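Local coordinates for protein alkaline phosphatase D (Bacillus subtilis, PDB 2YEQ) that hydrolyses phosphate esters as a secreted phosphodiesterase and alkaline phosphatase whose active site holds iron and calcium, at residues Glu394-Lys399 with Glu429-Gln434; Ile332-Trp337 with Ser387-Asp392; Phe401-Val406 with Thr482-Val487. One frame throughout, in Å; residues are numbered along the deposited sequence.

Contact 1. Residues Glu394-Lys399 with Glu429-Gln434; sequences EKTSSK and ENPHIQ. With EDO (1,2-ethanediol), chain B; EDO (1,2-ethanediol), chain T.
Thr396 and Pro431 meet at the protein surface through one methyl group and one ring carbon, Thr396 CG2 lying 4.0 Å from Pro431 CG. Each residue belongs to a type I turn, Lys395 to Ser398 on one side and Asn430 to Ile433 on the other, and the second turn leads into strand 433-437. Beyond this touch, much of the junction is made through a molecule of 1,2-ethanediol (chain B), probably left from the crystallisation liquor. Its C2 is 3.3 Å from Thr396 CG2, and His432 lies alongside it. From CB, which packs 3.5 Å from the diol's C2, the His432 side chain turns to place CG between its own backbone N and carbonyl carbon (chi1 58°). CG passes near O2 of the diol, ND1 shares a hydrogen bond of 3.2 Å with its O1 near the ring plane, bent at 141°, and CE1 runs on past the same oxygen. At the far end NE2 donates a hydrogen bond to the backbone O of Lys336, while Asn430 O sits 3.9 Å above one ring face, toward the rim. A leucine in place of His432 would probably leave the Lys336 carbonyl without this donor and the diol without its ring partner. With no hydrogen bond directly between 394-399 and 429-434, the chemistry implies a slight apolar touch, with a bound diol taking up the polar edge of the imidazole.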
loop_
_atom_site.group_PDB
_atom_site.type_symbol
_atom_site.label_atom_id
_atom_site.label_comp_id
_atom_site.label_asym_id
_atom_site.label_seq_id
_atom_site.Cartn_x
_atom_site.Cartn_y
_atom_site.Cartn_z
ATOM N N GLU A 394 -14.156 9.753 -21.353
ATOM C CA GLU A 394 -15.425 10.464 -21.503
ATOM C C GLU A 394 -16.501 9.631 -22.237
ATOM O O GLU A 394 -17.659 10.017 -22.272
ATOM C CB GLU A 394 -15.174 11.781 -22.249
ATOM C CG GLU A 394 -14.172 12.720 -21.568
ATOM C CD GLU A 394 -14.848 13.864 -20.864
ATOM O OE1 GLU A 394 -15.183 14.852 -21.560
ATOM O OE2 GLU A 394 -15.057 13.760 -19.629
ATOM N N LYS A 395 -16.123 8.484 -22.795
ATOM C CA LYS A 395 -17.043 7.671 -23.605
ATOM C C LYS A 395 -17.202 6.247 -23.065
ATOM O O LYS A 395 -16.289 5.406 -23.189
ATOM C CB LYS A 395 -16.538 7.564 -25.038
ATOM C CG LYS A 395 -16.393 8.854 -25.794
ATOM C CD LYS A 395 -15.636 8.635 -27.120
ATOM C CE LYS A 395 -16.392 7.752 -28.084
ATOM N NZ LYS A 395 -15.785 7.818 -29.442
ATOM N N THR A 396 -18.363 5.956 -22.501
ATOM C CA THR A 396 -18.662 4.583 -22.105
ATOM C C THR A 396 -18.826 3.650 -23.306
ATOM O O THR A 396 -18.741 2.435 -23.167
ATOM C CB THR A 396 -19.902 4.499 -21.215
ATOM O OG1 THR A 396 -20.971 5.216 -21.820
ATOM C CG2 THR A 396 -19.619 5.093 -19.839
ATOM N N SER A 397 -19.033 4.210 -24.492
ATOM C CA SER A 397 -19.049 3.412 -25.701
ATOM C C SER A 397 -17.648 2.996 -26.148
ATOM O O SER A 397 -17.508 2.107 -26.977
ATOM C CB SER A 397 -19.759 4.179 -26.824
ATOM O OG SER A 397 -19.054 5.356 -27.186
ATOM N N SER A 398 -16.593 3.639 -25.643
ATOM C CA SER A 398 -15.241 3.306 -26.103
ATOM C C SER A 398 -14.815 1.935 -25.553
ATOM O O SER A 398 -15.389 1.405 -24.621
ATOM C CB SER A 398 -14.205 4.368 -25.683
ATOM O OG SER A 398 -14.361 4.678 -24.306
ATOM N N LYS A 399 -13.786 1.383 -26.156
ATOM C CA LYS A 399 -13.282 0.092 -25.786
ATOM C C LYS A 399 -12.752 0.050 -24.321
ATOM O O LYS A 399 -12.035 0.949 -23.858
ATOM C CB LYS A 399 -12.161 -0.266 -26.747
ATOM C CG LYS A 399 -11.725 -1.709 -26.638
ATOM C CD LYS A 399 -10.254 -1.871 -26.918
ATOM C CE LYS A 399 -9.786 -3.283 -26.566
ATOM N NZ LYS A 399 -8.685 -3.739 -27.448
ATOM N N GLU A 429 -22.737 10.631 -12.048
ATOM C CA GLU A 429 -21.895 11.489 -12.867
ATOM C C GLU A 429 -20.760 10.707 -13.505
ATOM O O GLU A 429 -20.159 11.146 -14.494
ATOM C CB GLU A 429 -21.368 12.650 -12.004
ATOM C CG GLU A 429 -20.661 13.735 -12.768
ATOM C CD GLU A 429 -21.514 14.349 -13.874
ATOM O OE1 GLU A 429 -22.677 14.701 -13.589
ATOM O OE2 GLU A 429 -20.993 14.471 -15.011
ATOM N N ASN A 430 -20.484 9.521 -12.963
ATOM C CA ASN A 430 -19.321 8.728 -13.381
ATOM C C ASN A 430 -19.729 7.276 -13.679
ATOM O O ASN A 430 -19.414 6.377 -12.892
ATOM C CB ASN A 430 -18.230 8.759 -12.270
ATOM C CG ASN A 430 -17.722 10.167 -11.994
ATOM O OD1 ASN A 430 -16.883 10.667 -12.742
ATOM N ND2 ASN A 430 -18.276 10.824 -10.979
ATOM N N PRO A 431 -20.426 7.052 -14.802
ATOM C CA PRO A 431 -21.077 5.746 -15.060
ATOM C C PRO A 431 -20.102 4.586 -15.283
ATOM O O PRO A 431 -20.510 3.434 -15.281
ATOM C CB PRO A 431 -21.906 6.009 -16.342
ATOM C CG PRO A 431 -21.278 7.235 -16.963
ATOM C CD PRO A 431 -20.861 8.064 -15.784
ATOM N N HIS A 432 -18.829 4.868 -15.506
ATOM C CA HIS A 432 -17.823 3.821 -15.531
ATOM C C HIS A 432 -17.588 3.182 -14.138
ATOM O O HIS A 432 -17.024 2.094 -14.047
ATOM C CB HIS A 432 -16.495 4.345 -16.078
ATOM C CG HIS A 432 -15.948 5.502 -15.305
ATOM N ND1 HIS A 432 -16.450 6.779 -15.427
ATOM C CD2 HIS A 432 -14.982 5.563 -14.357
ATOM C CE1 HIS A 432 -15.809 7.581 -14.591
ATOM N NE2 HIS A 432 -14.903 6.870 -13.940
ATOM N N ILE A 433 -18.026 3.853 -13.080
ATOM C CA ILE A 433 -17.834 3.388 -11.728
ATOM C C ILE A 433 -18.959 2.402 -11.354
ATOM O O ILE A 433 -20.142 2.749 -11.347
ATOM C CB ILE A 433 -17.773 4.556 -10.691
ATOM C CG1 ILE A 433 -16.628 5.538 -11.011
ATOM C CG2 ILE A 433 -17.559 3.995 -9.283
ATOM C CD1 ILE A 433 -16.370 6.639 -9.946
ATOM N N GLN A 434 -18.559 1.200 -10.970
ATOM C CA GLN A 434 -19.488 0.090 -10.769
ATOM C C GLN A 434 -19.769 -0.220 -9.306
ATOM O O GLN A 434 -20.661 -1.020 -9.015
ATOM C CB GLN A 434 -18.904 -1.165 -11.420
ATOM C CG GLN A 434 -18.612 -1.021 -12.898
ATOM C CD GLN A 434 -19.867 -0.641 -13.661
ATOM O OE1 GLN A 434 -20.884 -1.323 -13.543
ATOM N NE2 GLN A 434 -19.821 0.481 -14.389
HETATM C C1 EDO B . -17.407 8.166 -18.776
HETATM O O1 EDO B . -17.794 8.798 -17.537
HETATM C C2 EDO B . -16.997 6.698 -18.646
HETATM O O2 EDO B . -15.587 6.429 -18.860
HETATM C C1 EDO T . -20.447 12.049 -17.606
HETATM O O1 EDO T . -21.769 11.904 -17.070
HETATM C C2 EDO T . -20.054 10.868 -18.488
HETATM O O2 EDO T . -18.679 10.989 -18.879
#

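Contact 2. Residues Ile332-Trp337 with Ser387-Asp392; sequences IFFAKW and SNLHVD
The loop 332-337 passes strand 384-390 without any direct hydrogen bond to residues 387-392, the backbones coming nearest where Ala335 CA and Leu389 CA are 6.7 Å apart. Ala335 points its methyl at the strand and fits between two side chains that project from alternate positions: CB lies 3.8 Å from Ser387 OG and 4.0 Å from Leu389 CD2. Leu389 CD2 also reaches Phe334, arriving at the edge of the ring in its plane, 4.0 Å from Phe334 CD2, with CD1 slightly farther from the same ring atom. The phenylalanine gets there because its CG stands opposite the backbone N (chi1 -175°), which swings the ring out beside the leucine; the two side chains cross at about a right angle. Strand 384-390 is an inner strand of a mixed seven-stranded sheet, flanked by strands 400-406 and 433-437, and by meeting its alternate residues the loop lies over one face of that sheet, in the calcineurin-like phosphatase domain. All four touching residues are buried. Strand 400-406 contributes to holding the loop, since the Glu404 carboxylate accepts the backbone N-H groups of Phe334 and Ala335, one on each oxygen. Within the loop, the rings of Phe333 and Trp337 lie face over face, Trp337 CD2 standing 3.5 Å above the phenylalanine's centre, while Phe334 meets Trp352 edge to face and also packs on Val376.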
loop_
_atom_site.group_PDB
_atom_site.type_symbol
_atom_site.label_atom_id
_atom_site.label_comp_id
_atom_site.label_asym_id
_atom_site.label_seq_id
_atom_site.Cartn_x
_atom_site.Cartn_y
_atom_site.Cartn_z
ATOM N N ILE A 332 -2.944 5.896 -5.980
ATOM C CA ILE A 332 -3.997 6.894 -6.014
ATOM C C ILE A 332 -5.050 6.652 -7.118
ATOM O O ILE A 332 -4.829 5.928 -8.083
ATOM C CB ILE A 332 -3.376 8.321 -6.173
ATOM C CG1 ILE A 332 -2.343 8.332 -7.288
ATOM C CG2 ILE A 332 -2.752 8.828 -4.823
ATOM C CD1 ILE A 332 -2.003 9.744 -7.824
ATOM N N PHE A 333 -6.198 7.272 -6.943
ATOM C CA PHE A 333 -7.358 7.051 -7.815
ATOM C C PHE A 333 -7.035 7.340 -9.288
ATOM O O PHE A 333 -6.682 8.464 -9.657
ATOM C CB PHE A 333 -8.510 7.885 -7.313
ATOM C CG PHE A 333 -9.880 7.330 -7.632
ATOM C CD1 PHE A 333 -10.398 7.398 -8.915
ATOM C CD2 PHE A 333 -10.674 6.804 -6.629
ATOM C CE1 PHE A 333 -11.695 6.901 -9.200
ATOM C CE2 PHE A 333 -11.962 6.338 -6.902
ATOM C CZ PHE A 333 -12.456 6.379 -8.194
ATOM N N PHE A 334 -7.160 6.305 -10.126
ATOM C CA PHE A 334 -6.751 6.370 -11.524
ATOM C C PHE A 334 -7.892 6.767 -12.484
ATOM O O PHE A 334 -7.668 7.521 -13.449
ATOM C CB PHE A 334 -6.187 5.025 -11.951
ATOM C CG PHE A 334 -5.631 4.999 -13.337
ATOM C CD1 PHE A 334 -4.334 5.415 -13.588
ATOM C CD2 PHE A 334 -6.392 4.520 -14.404
ATOM C CE1 PHE A 334 -3.811 5.388 -14.880
ATOM C CE2 PHE A 334 -5.875 4.495 -15.693
ATOM C CZ PHE A 334 -4.596 4.917 -15.935
ATOM N N ALA A 335 -9.089 6.236 -12.254
ATOM C CA ALA A 335 -10.216 6.505 -13.141
ATOM C C ALA A 335 -10.688 7.943 -13.002
ATOM O O ALA A 335 -10.344 8.628 -12.031
ATOM C CB ALA A 335 -11.371 5.529 -12.882
ATOM N N LYS A 336 -11.481 8.394 -13.981
ATOM C CA LYS A 336 -12.204 9.657 -13.880
ATOM C C LYS A 336 -13.085 9.638 -12.645
ATOM O O LYS A 336 -13.794 8.658 -12.382
ATOM C CB LYS A 336 -13.047 9.902 -15.152
ATOM C CG LYS A 336 -13.955 11.120 -15.123
ATOM C CD LYS A 336 -14.829 11.208 -16.415
ATOM C CE LYS A 336 -16.052 12.120 -16.260
ATOM N NZ LYS A 336 -17.153 11.589 -15.405
ATOM N N TRP A 337 -13.093 10.746 -11.906
ATOM C CA TRP A 337 -13.750 10.788 -10.616
ATOM C C TRP A 337 -14.272 12.180 -10.344
ATOM O O TRP A 337 -13.761 12.924 -9.475
ATOM C CB TRP A 337 -12.732 10.325 -9.559
ATOM C CG TRP A 337 -13.249 9.911 -8.214
ATOM C CD1 TRP A 337 -14.440 9.360 -7.923
ATOM C CD2 TRP A 337 -12.514 9.959 -6.979
ATOM N NE1 TRP A 337 -14.518 9.076 -6.579
ATOM C CE2 TRP A 337 -13.341 9.435 -5.982
ATOM C CE3 TRP A 337 -11.235 10.409 -6.631
ATOM C CZ2 TRP A 337 -12.950 9.355 -4.653
ATOM C CZ3 TRP A 337 -10.845 10.333 -5.311
ATOM C CH2 TRP A 337 -11.691 9.800 -4.339
ATOM N N SER A 387 -14.041 0.330 -11.058
ATOM C CA SER A 387 -14.340 1.025 -12.315
ATOM C C SER A 387 -13.929 0.212 -13.500
ATOM O O SER A 387 -12.847 -0.396 -13.526
ATOM C CB SER A 387 -13.575 2.376 -12.429
ATOM O OG SER A 387 -14.091 3.314 -11.510
ATOM N N ASN A 388 -14.754 0.272 -14.544
ATOM C CA ASN A 388 -14.293 -0.063 -15.878
ATOM C C ASN A 388 -13.357 1.054 -16.377
ATOM O O ASN A 388 -13.664 2.239 -16.226
ATOM C CB ASN A 388 -15.509 -0.172 -16.833
ATOM C CG ASN A 388 -16.387 -1.395 -16.529
ATOM O OD1 ASN A 388 -17.632 -1.325 -16.522
ATOM N ND2 ASN A 388 -15.732 -2.507 -16.250
ATOM N N LEU A 389 -12.243 0.674 -16.975
ATOM C CA LEU A 389 -11.319 1.627 -17.599
ATOM C C LEU A 389 -11.513 1.626 -19.117
ATOM O O LEU A 389 -11.216 0.623 -19.781
ATOM C CB LEU A 389 -9.867 1.252 -17.281
ATOM C CG LEU A 389 -9.515 1.278 -15.777
ATOM C CD1 LEU A 389 -8.046 0.895 -15.585
ATOM C CD2 LEU A 389 -9.828 2.643 -15.156
ATOM N N HIS A 390 -11.992 2.756 -19.642
ATOM C CA HIS A 390 -12.248 2.930 -21.082
ATOM C C HIS A 390 -11.114 3.678 -21.785
ATOM O O HIS A 390 -10.503 4.580 -21.198
ATOM C CB HIS A 390 -13.552 3.701 -21.251
ATOM C CG HIS A 390 -14.769 2.903 -20.933
ATOM N ND1 HIS A 390 -15.290 2.812 -19.659
ATOM C CD2 HIS A 390 -15.590 2.179 -21.728
ATOM C CE1 HIS A 390 -16.379 2.067 -19.686
ATOM N NE2 HIS A 390 -16.578 1.663 -20.929
ATOM N N VAL A 391 -10.837 3.345 -23.046
ATOM C CA VAL A 391 -9.735 4.014 -23.769
ATOM C C VAL A 391 -9.958 5.520 -23.935
ATOM O O VAL A 391 -9.001 6.261 -24.116
ATOM C CB VAL A 391 -9.409 3.380 -25.132
ATOM C CG1 VAL A 391 -8.895 1.970 -24.922
ATOM C CG2 VAL A 391 -10.627 3.425 -26.110
ATOM N N ASP A 392 -11.209 5.950 -23.849
ATOM C CA ASP A 392 -11.543 7.353 -23.761
ATOM C C ASP A 392 -12.394 7.505 -22.523
ATOM O O ASP A 392 -13.510 6.990 -22.466
ATOM C CB ASP A 392 -12.315 7.802 -25.013
ATOM C CG ASP A 392 -12.498 9.306 -25.069
ATOM O OD1 ASP A 392 -12.826 9.898 -24.032
ATOM O OD2 ASP A 392 -12.311 9.884 -26.157
#

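Contact 3. Residues Phe401-Val406 with Thr482-Val487; sequences FGAEFV and TGLRKV
Leu484 sets its CG across from its own carbonyl carbon (chi1 -71°), and Phe405 does the same (chi1 -58°), which brings the leucine's CD2 and the outer end of the phenylalanine ring together. The two side chains slide past each other in opposite directions. CD2 comes 3.6 Å from Phe405 CZ and 3.7 Å from Phe405 CE1, approaching the ring obliquely. The same methyl reaches back to the strand, 3.8 Å from Ala403 CB, so one branch of Leu484 fills the angle between two residues that alternate along strand 400-406. This is packing between sheets: strand 400-406 belongs to the mixed seven-stranded sheet, strand 484-489 is the outermost strand of the ten-stranded one, and no hydrogen bond joins the two segments. At the start of 401-406 a classic beta bulge places Phe401 and Gly402 both opposite Leu389 on the neighbouring strand, ahead of the contact. Beyond it the ring of Phe405 meets Trp452, their planes about 15° apart, and the Phe405 side chain also touches Val375. Leu484 packs further on Tyr477 of the adjacent strand 470-477 and on Ala386 and Asn388 of strand 384-390.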
loop_
_atom_site.group_PDB
_atom_site.type_symbol
_atom_site.label_atom_id
_atom_site.label_comp_id
_atom_site.label_asym_id
_atom_site.label_seq_id
_atom_site.Cartn_x
_atom_site.Cartn_y
_atom_site.Cartn_z
ATOM N N PHE A 401 -10.224 -1.204 -21.777
ATOM C CA PHE A 401 -8.881 -1.753 -21.781
ATOM C C PHE A 401 -8.557 -2.455 -20.453
ATOM O O PHE A 401 -7.532 -3.122 -20.328
ATOM C CB PHE A 401 -7.813 -0.700 -22.156
ATOM C CG PHE A 401 -7.555 0.348 -21.104
ATOM C CD1 PHE A 401 -6.632 0.125 -20.090
ATOM C CD2 PHE A 401 -8.185 1.581 -21.168
ATOM C CE1 PHE A 401 -6.363 1.107 -19.148
ATOM C CE2 PHE A 401 -7.919 2.568 -20.236
ATOM C CZ PHE A 401 -7.020 2.329 -19.211
ATOM N N GLY A 402 -9.416 -2.307 -19.468
ATOM C CA GLY A 402 -9.137 -2.922 -18.174
ATOM C C GLY A 402 -10.074 -2.508 -17.093
ATOM O O GLY A 402 -11.185 -2.055 -17.355
ATOM N N ALA A 403 -9.610 -2.632 -15.854
ATOM C CA ALA A 403 -10.407 -2.312 -14.682
ATOM C C ALA A 403 -9.519 -1.742 -13.570
ATOM O O ALA A 403 -8.329 -2.035 -13.527
ATOM C CB ALA A 403 -11.112 -3.565 -14.151
ATOM N N GLU A 404 -10.128 -0.955 -12.695
ATOM C CA GLU A 404 -9.474 -0.449 -11.486
ATOM C C GLU A 404 -10.200 -0.951 -10.253
ATOM O O GLU A 404 -11.407 -0.807 -10.144
ATOM C CB GLU A 404 -9.467 1.097 -11.447
ATOM C CG GLU A 404 -8.721 1.635 -10.213
ATOM C CD GLU A 404 -8.634 3.168 -10.093
ATOM O OE1 GLU A 404 -9.494 3.905 -10.657
ATOM O OE2 GLU A 404 -7.715 3.615 -9.347
ATOM N N PHE A 405 -9.439 -1.513 -9.310
ATOM C CA PHE A 405 -9.947 -1.860 -7.997
ATOM C C PHE A 405 -9.295 -0.967 -6.958
ATOM O O PHE A 405 -8.087 -1.082 -6.700
ATOM C CB PHE A 405 -9.615 -3.335 -7.716
ATOM C CG PHE A 405 -10.190 -4.255 -8.756
ATOM C CD1 PHE A 405 -11.564 -4.397 -8.855
ATOM C CD2 PHE A 405 -9.395 -4.895 -9.659
ATOM C CE1 PHE A 405 -12.139 -5.210 -9.847
ATOM C CE2 PHE A 405 -9.974 -5.730 -10.685
ATOM C CZ PHE A 405 -11.344 -5.862 -10.752
ATOM N N VAL A 406 -10.098 -0.095 -6.377
ATOM C CA VAL A 406 -9.669 0.818 -5.346
ATOM C C VAL A 406 -10.033 0.192 -4.015
ATOM O O VAL A 406 -11.192 -0.028 -3.704
ATOM C CB VAL A 406 -10.380 2.183 -5.455
ATOM C CG1 VAL A 406 -9.904 3.163 -4.355
ATOM C CG2 VAL A 406 -10.180 2.782 -6.888
ATOM N N THR A 482 -17.925 -6.198 -22.016
ATOM C CA THR A 482 -18.929 -6.126 -20.958
ATOM C C THR A 482 -18.291 -5.606 -19.646
ATOM O O THR A 482 -18.988 -5.115 -18.780
ATOM C CB THR A 482 -19.656 -7.482 -20.773
ATOM O OG1 THR A 482 -18.847 -8.358 -19.989
ATOM C CG2 THR A 482 -19.927 -8.135 -22.144
ATOM N N GLY A 483 -16.972 -5.680 -19.522
ATOM C CA GLY A 483 -16.288 -5.085 -18.350
ATOM C C GLY A 483 -16.569 -5.848 -17.065
ATOM O O GLY A 483 -16.721 -7.084 -17.092
ATOM N N LEU A 484 -16.715 -5.119 -15.961
ATOM C CA LEU A 484 -16.838 -5.726 -14.636
ATOM C C LEU A 484 -18.241 -6.308 -14.435
ATOM O O LEU A 484 -19.244 -5.637 -14.701
ATOM C CB LEU A 484 -16.591 -4.705 -13.525
ATOM C CG LEU A 484 -15.148 -4.214 -13.324
ATOM C CD1 LEU A 484 -15.137 -3.035 -12.319
ATOM C CD2 LEU A 484 -14.217 -5.332 -12.870
ATOM N N ARG A 485 -18.298 -7.532 -13.920
ATOM C CA ARG A 485 -19.566 -8.192 -13.592
ATOM C C ARG A 485 -19.625 -8.501 -12.115
ATOM O O ARG A 485 -18.715 -9.121 -11.593
ATOM C CB ARG A 485 -19.654 -9.506 -14.357
ATOM C CG ARG A 485 -19.929 -9.353 -15.829
ATOM C CD ARG A 485 -20.451 -10.675 -16.414
ATOM N NE ARG A 485 -20.081 -10.870 -17.819
ATOM C CZ ARG A 485 -18.834 -11.015 -18.271
ATOM N NH1 ARG A 485 -17.791 -10.982 -17.442
ATOM N NH2 ARG A 485 -18.627 -11.184 -19.573
ATOM N N LYS A 486 -20.686 -8.070 -11.453
ATOM C CA LYS A 486 -20.869 -8.291 -10.035
ATOM C C LYS A 486 -21.384 -9.706 -9.841
ATOM O O LYS A 486 -22.477 -10.010 -10.300
ATOM C CB LYS A 486 -21.877 -7.296 -9.463
ATOM C CG LYS A 486 -21.872 -7.230 -7.951
ATOM C CD LYS A 486 -23.004 -6.385 -7.411
ATOM C CE LYS A 486 -22.505 -5.052 -6.977
ATOM N NZ LYS A 486 -23.603 -4.188 -6.493
ATOM N N VAL A 487 -20.599 -10.559 -9.182
ATOM C CA VAL A 487 -20.952 -11.973 -9.005
ATOM C C VAL A 487 -21.398 -12.282 -7.591
ATOM O O VAL A 487 -21.826 -13.408 -7.290
ATOM C CB VAL A 487 -19.820 -12.911 -9.486
ATOM C CG1 VAL A 487 -19.608 -12.734 -11.013
ATOM C CG2 VAL A 487 -18.510 -12.678 -8.696
#

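How the contacts relate
All three contacts reach the seven-stranded mixed sheet. Contacts 1 and 2 have centres about 8 Å apart and are in series along the chain; besides the histidine's link to the loop, they are joined by a probable backbone hydrogen bond, Lys399 O lying 2.8 Å from Val391 N. Contact 3 lies about 11 Å, centre to centre, from each of the others. Glu404, on its strand 400-406, is what ties it to the loop of contact 2, while Gln434 CG packs against Leu484 CD1 at 4.1 Å to connect it with contact 1. None of the iron or calcium ligands, such as Cys124, Asp151 and His382, belongs to these segments, so the group is structural packing within the phosphatase fold.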